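Local coordinates for glyoxalase family protein (Listeria monocytogenes, PDB 2P7O), which catalyses the hydration of the antibiotic fosfomycin, a reaction that underlies resistance to the drug and probably uses a manganese ion as cofactor, at residues Glu103-Ile107 / Glu118-Gly122; Leu89-Lys94 / Ile107-Phe112; Thr19-Gln23 / Lys45-Ile49. One frame throughout, in Å; residues are numbered along the deposited sequence.

Interactions 1 and 2 lie side by side in one four-stranded sheet: both use strand 106-110 and share Ile-107, their centres being about 14 Å apart. Interaction 1 pairs that strand with 116-120 and carries the manganese ligand Glu-118, while interaction 2 pairs it with the edge strand 93-94. Tyr-108 ties the two together, its OH standing 3.0 Å from OE2 of Glu-118 in a probable hydrogen bond. Interaction 3 packs helix 15-26 on strand 44-49 of the other sheet, about 21 Å from interaction 1 between centres. Phe-21, in the helix of interaction 3, packs against Leu-89, Phe-109 and Asp-111 of interaction 2. The side chain of Lys-45 remains about 13 Å from a bound manganese.

Interaction 1: residues Glu103-Ile107 / Glu118-Gly122. With MN (manganese (II) ion), chain C.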
loop_
_atom_site.group_PDB
_atom_site.type_symbol
_atom_site.label_atom_id
_atom_site.label_comp_id
_atom_site.label_asym_id
_atom_site.label_seq_id
_atom_site.Cartn_x
_atom_site.Cartn_y
_atom_site.Cartn_z
ATOM N N GLU A 103 5.652 -25.601 0.133
ATOM C CA GLU A 103 5.018 -24.403 -0.462
ATOM C C GLU A 103 4.791 -23.469 0.719
ATOM O O GLU A 103 4.423 -23.879 1.830
ATOM C CB GLU A 103 3.758 -24.839 -1.194
ATOM C CG GLU A 103 3.105 -23.867 -2.163
ATOM C CD GLU A 103 1.602 -24.111 -2.232
ATOM O OE1 GLU A 103 1.157 -25.139 -1.651
ATOM O OE2 GLU A 103 0.860 -23.293 -2.810
ATOM N N GLY A 104 5.071 -22.188 0.585
ATOM C CA GLY A 104 4.838 -21.341 1.740
ATOM C C GLY A 104 3.376 -20.916 1.702
ATOM O O GLY A 104 2.674 -20.956 0.688
ATOM N N ARG A 105 2.914 -20.561 2.882
ATOM C CA ARG A 105 1.518 -20.201 3.127
ATOM C C ARG A 105 1.343 -18.697 3.272
ATOM O O ARG A 105 2.192 -17.971 3.771
ATOM C CB ARG A 105 1.114 -20.881 4.459
ATOM C CG ARG A 105 1.396 -22.401 4.406
ATOM C CD ARG A 105 1.119 -22.979 5.799
ATOM N NE ARG A 105 -0.345 -22.970 6.041
ATOM C CZ ARG A 105 -0.899 -23.303 7.187
ATOM N NH1 ARG A 105 -0.118 -23.574 8.238
ATOM N NH2 ARG A 105 -2.239 -23.278 7.284
ATOM N N SER A 106 0.230 -18.250 2.703
ATOM C CA SER A 106 -0.314 -16.917 2.883
ATOM C C SER A 106 -1.775 -17.025 3.340
ATOM O O SER A 106 -2.529 -17.938 2.952
ATOM C CB SER A 106 -0.181 -16.130 1.563
ATOM O OG SER A 106 1.175 -15.750 1.384
ATOM N N ILE A 107 -2.115 -15.992 4.113
ATOM C CA ILE A 107 -3.489 -15.698 4.458
ATOM C C ILE A 107 -3.941 -14.368 3.840
ATOM O O ILE A 107 -3.339 -13.306 4.005
ATOM C CB ILE A 107 -3.628 -15.556 5.980
ATOM C CG1 ILE A 107 -2.804 -16.590 6.759
ATOM C CG2 ILE A 107 -5.082 -15.559 6.364
ATOM C CD1 ILE A 107 -2.720 -16.220 8.255
ATOM N N GLU A 118 -2.640 -9.315 3.256
ATOM C CA GLU A 118 -2.053 -10.641 3.212
ATOM C C GLU A 118 -1.046 -10.738 4.362
ATOM O O GLU A 118 -0.258 -9.836 4.601
ATOM C CB GLU A 118 -1.403 -10.874 1.849
ATOM C CG GLU A 118 -0.624 -12.173 1.680
ATOM C CD GLU A 118 0.113 -12.325 0.364
ATOM O OE1 GLU A 118 0.155 -11.326 -0.412
ATOM O OE2 GLU A 118 0.653 -13.437 0.116
ATOM N N LEU A 119 -1.080 -11.880 5.050
ATOM C CA LEU A 119 0.039 -12.316 5.884
ATOM C C LEU A 119 0.798 -13.438 5.165
ATOM O O LEU A 119 0.216 -14.455 4.765
ATOM C CB LEU A 119 -0.587 -12.809 7.206
ATOM C CG LEU A 119 -1.156 -11.635 8.025
ATOM C CD1 LEU A 119 -1.786 -12.218 9.289
ATOM C CD2 LEU A 119 -0.137 -10.573 8.386
ATOM N N HIS A 120 2.052 -13.163 4.867
ATOM C CA HIS A 120 2.794 -14.004 3.935
ATOM C C HIS A 120 3.906 -14.671 4.734
ATOM O O HIS A 120 4.742 -13.945 5.281
ATOM C CB HIS A 120 3.322 -13.083 2.819
ATOM C CG HIS A 120 4.225 -13.760 1.818
ATOM N ND1 HIS A 120 3.912 -13.868 0.470
ATOM C CD2 HIS A 120 5.504 -14.224 1.917
ATOM C CE1 HIS A 120 4.901 -14.472 -0.158
ATOM N NE2 HIS A 120 5.875 -14.730 0.714
ATOM N N ALA A 121 3.937 -15.988 4.792
ATOM C CA ALA A 121 5.150 -16.667 5.290
ATOM C C ALA A 121 5.916 -17.283 4.120
ATOM O O ALA A 121 5.369 -17.596 3.051
ATOM C CB ALA A 121 4.740 -17.809 6.213
ATOM N N GLY A 122 7.215 -17.400 4.304
ATOM C CA GLY A 122 8.076 -18.095 3.404
ATOM C C GLY A 122 8.511 -17.238 2.234
ATOM O O GLY A 122 8.620 -16.022 2.262
HETATM MN MN MN C . 0.872 -10.942 -2.405
HETATM O O HOH W 1 1.579 -13.013 -2.274
#
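The carboxylate of Glu-118 is bonded by the hydroxyl of Ser-106, and the imidazole of His-120 lies close by. Gly-122 O and water 1 lie in the plane of the imidazole at its edge, whereas Ser-106 OG comes in obliquely; the ring of His-7 from the second subunit meets His-120 nearly at right angles. OE1 of Glu-118 binds manganese at 2.2 Å, and OE2 accepts a hydrogen bond from Ser-106 OG at 2.7 Å through its anti lone pair, on the side away from OE1. Water 1 is a metal ligand and donates to Glu-118 OE2 over 2.6 Å, closing a small ring of metal, carboxylate and water. A weak bond from His-120 ND1 adds to the grip on OE2, while NE2 is bonded to the carbonyl of Thr-123; Arg-127 bonds to Ser-106 OG. The metal, its water and the serine together limit the rotation of the carboxylate. With CG anti to the backbone N (chi1 174°) and the chain extended, Glu-118 reaches the metal from its strand. Beneath it the backbones pair antiparallel: Ile-107 N donates to Leu-119 O at 2.9 Å, Leu-119 N returns a bond to Ile-107 O, and Ala-121 N reaches Arg-105 O at 2.8 Å. On the opposite face of the sheet, Ile-107 CD1 rests 4.2 Å from Leu-119 CB, against helix 79-89. His-69 and Glu-126 of the same chain, with His-7 of the second subunit, complete the protein ligands, making this hairpin one wall of a dimer-interface metal site in the glyoxalase-type (vicinal oxygen chelate) fold.

Interaction 2: residues Leu89-Lys94 / Ile107-Phe112; sequences LGVEMK and IYFYDF
Met-93 and Phe-109 face each other as a non-hydrogen-bonded pair in an antiparallel beta hairpin, in which the short, weakly bonded strand 93-94 runs beside strand 106-110 of the glyoxalase-type sheet. Flanking them, Tyr-110 N donates to Glu-92 O at 3.0 Å in an almost straight bond (165°), and Lys-94 N satisfies Tyr-108 O at 2.9 Å. Where the strands diverge, water 2 takes over: it accepts from Glu-92 N at 3.0 Å and donates to Asp-111 O at 2.6 Å. Tyr-110 O, by contrast, is buried without a polar partner, pressed by Val-91 CB at 3.3 Å. Among the side chains, Glu-92 lies alongside the tyrosine ring, pointing the same way, while its OE1 forms a salt bridge with Arg-65, which also makes a cation-pi contact with Tyr-110. Lys-94, bent near its end, brings NZ to the edge of that ring beside the hydroxyl, although the modelled separation is too short to be trusted. Tyr-108 OH is bonded to Glu-126, a manganese ligand, and the carboxylate of Asp-111 is held by His-115 and by the backbone N of Asp-113. On the apolar face, Met-93 CB packs against Phe-109 CB, with helix 79-89 covering both side chains. At the far end, Leu-89 CD2 touches Phe-112 CZ at 3.8 Å, and Val-91 CG1 sits over one face of the Phe-112 ring, 4.1 Å from its centroid in a CH-pi contact.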
loop_
_atom_site.group_PDB
_atom_site.type_symbol
_atom_site.label_atom_id
_atom_site.label_comp_id
_atom_site.label_asym_id
_atom_site.label_seq_id
_atom_site.Cartn_x
_atom_site.Cartn_y
_atom_site.Cartn_z
ATOM N N LEU A 89 -12.218 -12.250 14.419
ATOM C CA LEU A 89 -12.683 -10.877 14.217
ATOM C C LEU A 89 -13.881 -10.908 13.273
ATOM O O LEU A 89 -14.677 -9.973 13.368
ATOM C CB LEU A 89 -11.601 -9.916 13.767
ATOM C CG LEU A 89 -11.789 -8.410 13.880
ATOM C CD1 LEU A 89 -11.496 -7.890 15.276
ATOM C CD2 LEU A 89 -10.889 -7.663 12.908
ATOM N N GLY A 90 -14.033 -11.981 12.488
ATOM C CA GLY A 90 -15.258 -12.068 11.684
ATOM C C GLY A 90 -15.065 -11.522 10.275
ATOM O O GLY A 90 -15.991 -11.695 9.438
ATOM N N VAL A 91 -13.917 -10.909 9.973
ATOM C CA VAL A 91 -13.688 -10.380 8.626
ATOM C C VAL A 91 -13.693 -11.420 7.514
ATOM O O VAL A 91 -13.572 -12.614 7.757
ATOM C CB VAL A 91 -12.399 -9.535 8.531
ATOM C CG1 VAL A 91 -12.560 -8.336 9.457
ATOM C CG2 VAL A 91 -11.193 -10.396 8.905
ATOM N N GLU A 92 -13.933 -10.924 6.278
ATOM C CA GLU A 92 -14.029 -11.896 5.176
ATOM C C GLU A 92 -12.605 -12.408 4.957
ATOM O O GLU A 92 -11.642 -11.637 4.921
ATOM C CB GLU A 92 -14.534 -11.138 3.955
ATOM C CG GLU A 92 -14.281 -11.858 2.654
ATOM C CD GLU A 92 -15.040 -11.316 1.472
ATOM O OE1 GLU A 92 -16.155 -10.781 1.692
ATOM O OE2 GLU A 92 -14.554 -11.529 0.340
ATOM N N MET A 93 -12.479 -13.722 4.770
ATOM C CA MET A 93 -11.174 -14.313 4.551
ATOM C C MET A 93 -11.264 -15.288 3.371
ATOM O O MET A 93 -12.243 -16.039 3.361
ATOM C CB MET A 93 -10.744 -15.109 5.794
ATOM C CG MET A 93 -9.498 -15.909 5.494
ATOM S SD MET A 93 -9.081 -17.173 6.706
ATOM C CE MET A 93 -8.093 -16.152 7.810
ATOM N N LYS A 94 -10.267 -15.239 2.509
ATOM C CA LYS A 94 -10.133 -16.211 1.421
ATOM C C LYS A 94 -9.452 -17.469 1.988
ATOM O O LYS A 94 -8.225 -17.425 2.180
ATOM C CB LYS A 94 -9.342 -15.618 0.243
ATOM C CG LYS A 94 -9.847 -14.203 -0.100
ATOM C CD LYS A 94 -9.559 -13.849 -1.551
ATOM C CE LYS A 94 -10.830 -13.982 -2.388
ATOM N NZ LYS A 94 -11.324 -12.644 -2.820
ATOM N N ILE A 107 -2.115 -15.992 4.113
ATOM C CA ILE A 107 -3.489 -15.698 4.458
ATOM C C ILE A 107 -3.941 -14.368 3.840
ATOM O O ILE A 107 -3.339 -13.306 4.005
ATOM C CB ILE A 107 -3.628 -15.556 5.980
ATOM C CG1 ILE A 107 -2.804 -16.590 6.759
ATOM C CG2 ILE A 107 -5.082 -15.559 6.364
ATOM C CD1 ILE A 107 -2.720 -16.220 8.255
ATOM N N TYR A 108 -5.019 -14.451 3.072
ATOM C CA TYR A 108 -5.566 -13.275 2.415
ATOM C C TYR A 108 -6.925 -12.979 3.018
ATOM O O TYR A 108 -7.740 -13.909 3.132
ATOM C CB TYR A 108 -5.769 -13.636 0.940
ATOM C CG TYR A 108 -4.526 -13.595 0.094
ATOM C CD1 TYR A 108 -3.807 -14.746 -0.160
ATOM C CD2 TYR A 108 -4.097 -12.409 -0.487
ATOM C CE1 TYR A 108 -2.668 -14.734 -0.942
ATOM C CE2 TYR A 108 -2.962 -12.401 -1.300
ATOM C CZ TYR A 108 -2.261 -13.574 -1.537
ATOM O OH TYR A 108 -1.122 -13.542 -2.341
ATOM N N PHE A 109 -7.122 -11.730 3.417
ATOM C CA PHE A 109 -8.320 -11.361 4.158
ATOM C C PHE A 109 -8.569 -9.865 4.009
ATOM O O PHE A 109 -7.699 -9.074 3.594
ATOM C CB PHE A 109 -8.194 -11.747 5.650
ATOM C CG PHE A 109 -6.984 -11.101 6.325
ATOM C CD1 PHE A 109 -7.076 -10.037 7.204
ATOM C CD2 PHE A 109 -5.736 -11.615 6.066
ATOM C CE1 PHE A 109 -5.958 -9.475 7.799
ATOM C CE2 PHE A 109 -4.589 -11.117 6.662
ATOM C CZ PHE A 109 -4.706 -10.073 7.550
ATOM N N TYR A 110 -9.788 -9.405 4.225
ATOM C CA TYR A 110 -10.099 -7.989 4.006
ATOM C C TYR A 110 -10.260 -7.289 5.344
ATOM O O TYR A 110 -10.398 -8.007 6.332
ATOM C CB TYR A 110 -11.488 -7.832 3.303
ATOM C CG TYR A 110 -11.448 -8.481 1.944
ATOM C CD1 TYR A 110 -11.625 -9.873 1.867
ATOM C CD2 TYR A 110 -11.161 -7.748 0.795
ATOM C CE1 TYR A 110 -11.575 -10.495 0.631
ATOM C CE2 TYR A 110 -11.098 -8.410 -0.447
ATOM C CZ TYR A 110 -11.286 -9.758 -0.498
ATOM O OH TYR A 110 -11.256 -10.407 -1.709
ATOM N N ASP A 111 -10.244 -5.951 5.334
ATOM C CA ASP A 111 -10.587 -5.265 6.594
ATOM C C ASP A 111 -12.091 -4.996 6.603
ATOM O O ASP A 111 -12.838 -5.798 6.026
ATOM C CB ASP A 111 -9.799 -3.985 6.841
ATOM C CG ASP A 111 -9.916 -2.961 5.716
ATOM O OD1 ASP A 111 -9.311 -1.852 5.876
ATOM O OD2 ASP A 111 -10.618 -3.236 4.739
ATOM N N PHE A 112 -12.497 -3.886 7.190
ATOM C CA PHE A 112 -13.935 -3.570 7.190
ATOM C C PHE A 112 -14.261 -2.594 6.066
ATOM O O PHE A 112 -15.397 -2.128 6.005
ATOM C CB PHE A 112 -14.295 -2.924 8.536
ATOM C CG PHE A 112 -14.129 -3.856 9.734
ATOM C CD1 PHE A 112 -13.191 -3.664 10.736
ATOM C CD2 PHE A 112 -14.960 -4.963 9.860
ATOM C CE1 PHE A 112 -13.082 -4.536 11.801
ATOM C CE2 PHE A 112 -14.845 -5.846 10.923
ATOM C CZ PHE A 112 -13.925 -5.623 11.929
HETATM O O HOH W 2 -14.369 -7.959 5.952
#

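Interaction 3: residues Thr19-Gln23 / Lys45-Ile49; sequences TAFLQ and KFFLI
Leu-22 and Phe-47 form the close-packed centre of this helix-on-sheet contact. Leu-22 CD1 lies over one face of the phenyl ring, 4.2 Å from its centroid and 27° off the normal, in a CH-pi contact. The same ring is met at its edge by Thr-19 OG1, 3.5 Å from Phe-47 CZ, and the two side chains cross at about a right angle. A first torsion of -64°, with CG anti to the carbonyl carbon, sends the phenylalanine up from the strand into this place. The axes of segments 19-23 and 45-49 run nearly parallel, 11° apart and 10.7 Å at closest approach. The touch of Leu-22 CD2 on Ile-49 CD1 is lighter, at 4.3 Å, and Ile-49 is also covered by Phe-26 and by Ile-2 of the second subunit. On the slacker, partly exposed flank, the amide NE2 of Gln-23 comes no nearer than 4.3 Å to Phe-47 CE2, at the ring edge. Lys-45, at the partly exposed border, extends its chain to bring NZ across Thr-19 and donate a hydrogen bond to OG1 at 3.0 Å. Glu-30 forms a salt bridge with the ammonium group, and Thr-19 OG1 also bonds to Leu-15 O. Apolar contact thus fills the middle, with a charged, hydrogen-bonded border where the threonine hydroxyl, accepting from lysine and bonded to a carbonyl, remains satisfied although buried.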
loop_
_atom_site.group_PDB
_atom_site.type_symbol
_atom_site.label_atom_id
_atom_site.label_comp_id
_atom_site.label_asym_id
_atom_site.label_seq_id
_atom_site.Cartn_x
_atom_site.Cartn_y
_atom_site.Cartn_z
ATOM N N THR A 19 -9.302 0.480 14.038
ATOM C CA THR A 19 -8.315 0.379 15.134
ATOM C C THR A 19 -8.291 -1.041 15.695
ATOM O O THR A 19 -7.262 -1.638 15.986
ATOM C CB THR A 19 -8.736 1.373 16.230
ATOM O OG1 THR A 19 -8.450 2.689 15.685
ATOM C CG2 THR A 19 -7.844 1.207 17.449
ATOM N N ALA A 20 -9.478 -1.625 15.823
ATOM C CA ALA A 20 -9.556 -2.950 16.449
ATOM C C ALA A 20 -9.002 -3.980 15.471
ATOM O O ALA A 20 -8.285 -4.891 15.952
ATOM C CB ALA A 20 -10.973 -3.221 16.850
ATOM N N PHE A 21 -9.301 -3.840 14.164
ATOM C CA PHE A 21 -8.738 -4.734 13.160
ATOM C C PHE A 21 -7.206 -4.738 13.227
ATOM O O PHE A 21 -6.547 -5.785 13.322
ATOM C CB PHE A 21 -9.255 -4.195 11.802
ATOM C CG PHE A 21 -8.710 -4.994 10.628
ATOM C CD1 PHE A 21 -9.238 -6.214 10.292
ATOM C CD2 PHE A 21 -7.678 -4.459 9.898
ATOM C CE1 PHE A 21 -8.714 -6.974 9.261
ATOM C CE2 PHE A 21 -7.132 -5.198 8.864
ATOM C CZ PHE A 21 -7.698 -6.416 8.515
ATOM N N LEU A 22 -6.608 -3.534 13.212
ATOM C CA LEU A 22 -5.175 -3.394 13.103
ATOM C C LEU A 22 -4.448 -3.883 14.364
ATOM O O LEU A 22 -3.366 -4.447 14.271
ATOM C CB LEU A 22 -4.768 -1.929 12.867
ATOM C CG LEU A 22 -5.195 -1.330 11.531
ATOM C CD1 LEU A 22 -4.808 0.136 11.498
ATOM C CD2 LEU A 22 -4.536 -2.138 10.397
ATOM N N GLN A 23 -5.026 -3.519 15.503
ATOM C CA GLN A 23 -4.527 -3.881 16.821
ATOM C C GLN A 23 -4.723 -5.382 17.113
ATOM O O GLN A 23 -3.804 -6.088 17.530
ATOM C CB GLN A 23 -5.312 -3.122 17.926
ATOM C CG GLN A 23 -4.816 -1.672 18.083
ATOM C CD GLN A 23 -5.518 -0.910 19.204
ATOM O OE1 GLN A 23 -6.583 -1.264 19.703
ATOM N NE2 GLN A 23 -4.849 0.159 19.624
ATOM N N LYS A 45 -5.833 8.633 12.570
ATOM C CA LYS A 45 -4.862 8.070 13.468
ATOM C C LYS A 45 -3.601 7.606 12.707
ATOM O O LYS A 45 -3.660 7.188 11.556
ATOM C CB LYS A 45 -5.435 6.829 14.144
ATOM C CG LYS A 45 -6.350 7.167 15.288
ATOM C CD LYS A 45 -6.670 5.861 16.027
ATOM C CE LYS A 45 -7.942 6.016 16.828
ATOM N NZ LYS A 45 -8.057 4.877 17.763
ATOM N N PHE A 46 -2.499 7.635 13.464
ATOM C CA PHE A 46 -1.312 6.933 12.960
ATOM C C PHE A 46 -1.017 5.709 13.844
ATOM O O PHE A 46 -1.160 5.743 15.069
ATOM C CB PHE A 46 -0.103 7.862 12.886
ATOM C CG PHE A 46 0.147 8.546 11.552
ATOM C CD1 PHE A 46 1.064 8.033 10.656
ATOM C CD2 PHE A 46 -0.544 9.723 11.242
ATOM C CE1 PHE A 46 1.315 8.678 9.444
ATOM C CE2 PHE A 46 -0.296 10.360 10.047
ATOM C CZ PHE A 46 0.622 9.820 9.131
ATOM N N PHE A 47 -0.526 4.669 13.186
ATOM C CA PHE A 47 -0.076 3.449 13.846
ATOM C C PHE A 47 1.276 3.054 13.232
ATOM O O PHE A 47 1.696 3.538 12.166
ATOM C CB PHE A 47 -1.008 2.270 13.557
ATOM C CG PHE A 47 -2.422 2.434 14.094
ATOM C CD1 PHE A 47 -3.378 3.057 13.330
ATOM C CD2 PHE A 47 -2.740 1.973 15.354
ATOM C CE1 PHE A 47 -4.622 3.262 13.871
ATOM C CE2 PHE A 47 -4.005 2.175 15.904
ATOM C CZ PHE A 47 -4.958 2.850 15.167
ATOM N N LEU A 48 2.006 2.226 13.955
ATOM C CA LEU A 48 3.234 1.613 13.538
ATOM C C LEU A 48 2.994 0.095 13.546
ATOM O O LEU A 48 2.543 -0.426 14.587
ATOM C CB LEU A 48 4.385 1.807 14.546
ATOM C CG LEU A 48 4.696 3.285 14.779
ATOM C CD1 LEU A 48 6.084 3.596 15.297
ATOM C CD2 LEU A 48 4.462 3.845 13.396
ATOM N N ILE A 49 3.387 -0.518 12.448
ATOM C CA ILE A 49 3.356 -1.966 12.257
ATOM C C ILE A 49 4.714 -2.388 11.670
ATOM O O ILE A 49 4.973 -2.180 10.481
ATOM C CB ILE A 49 2.218 -2.339 11.292
ATOM C CG1 ILE A 49 0.851 -1.761 11.699
ATOM C CG2 ILE A 49 2.124 -3.869 11.156
ATOM C CD1 ILE A 49 -0.220 -2.149 10.706
#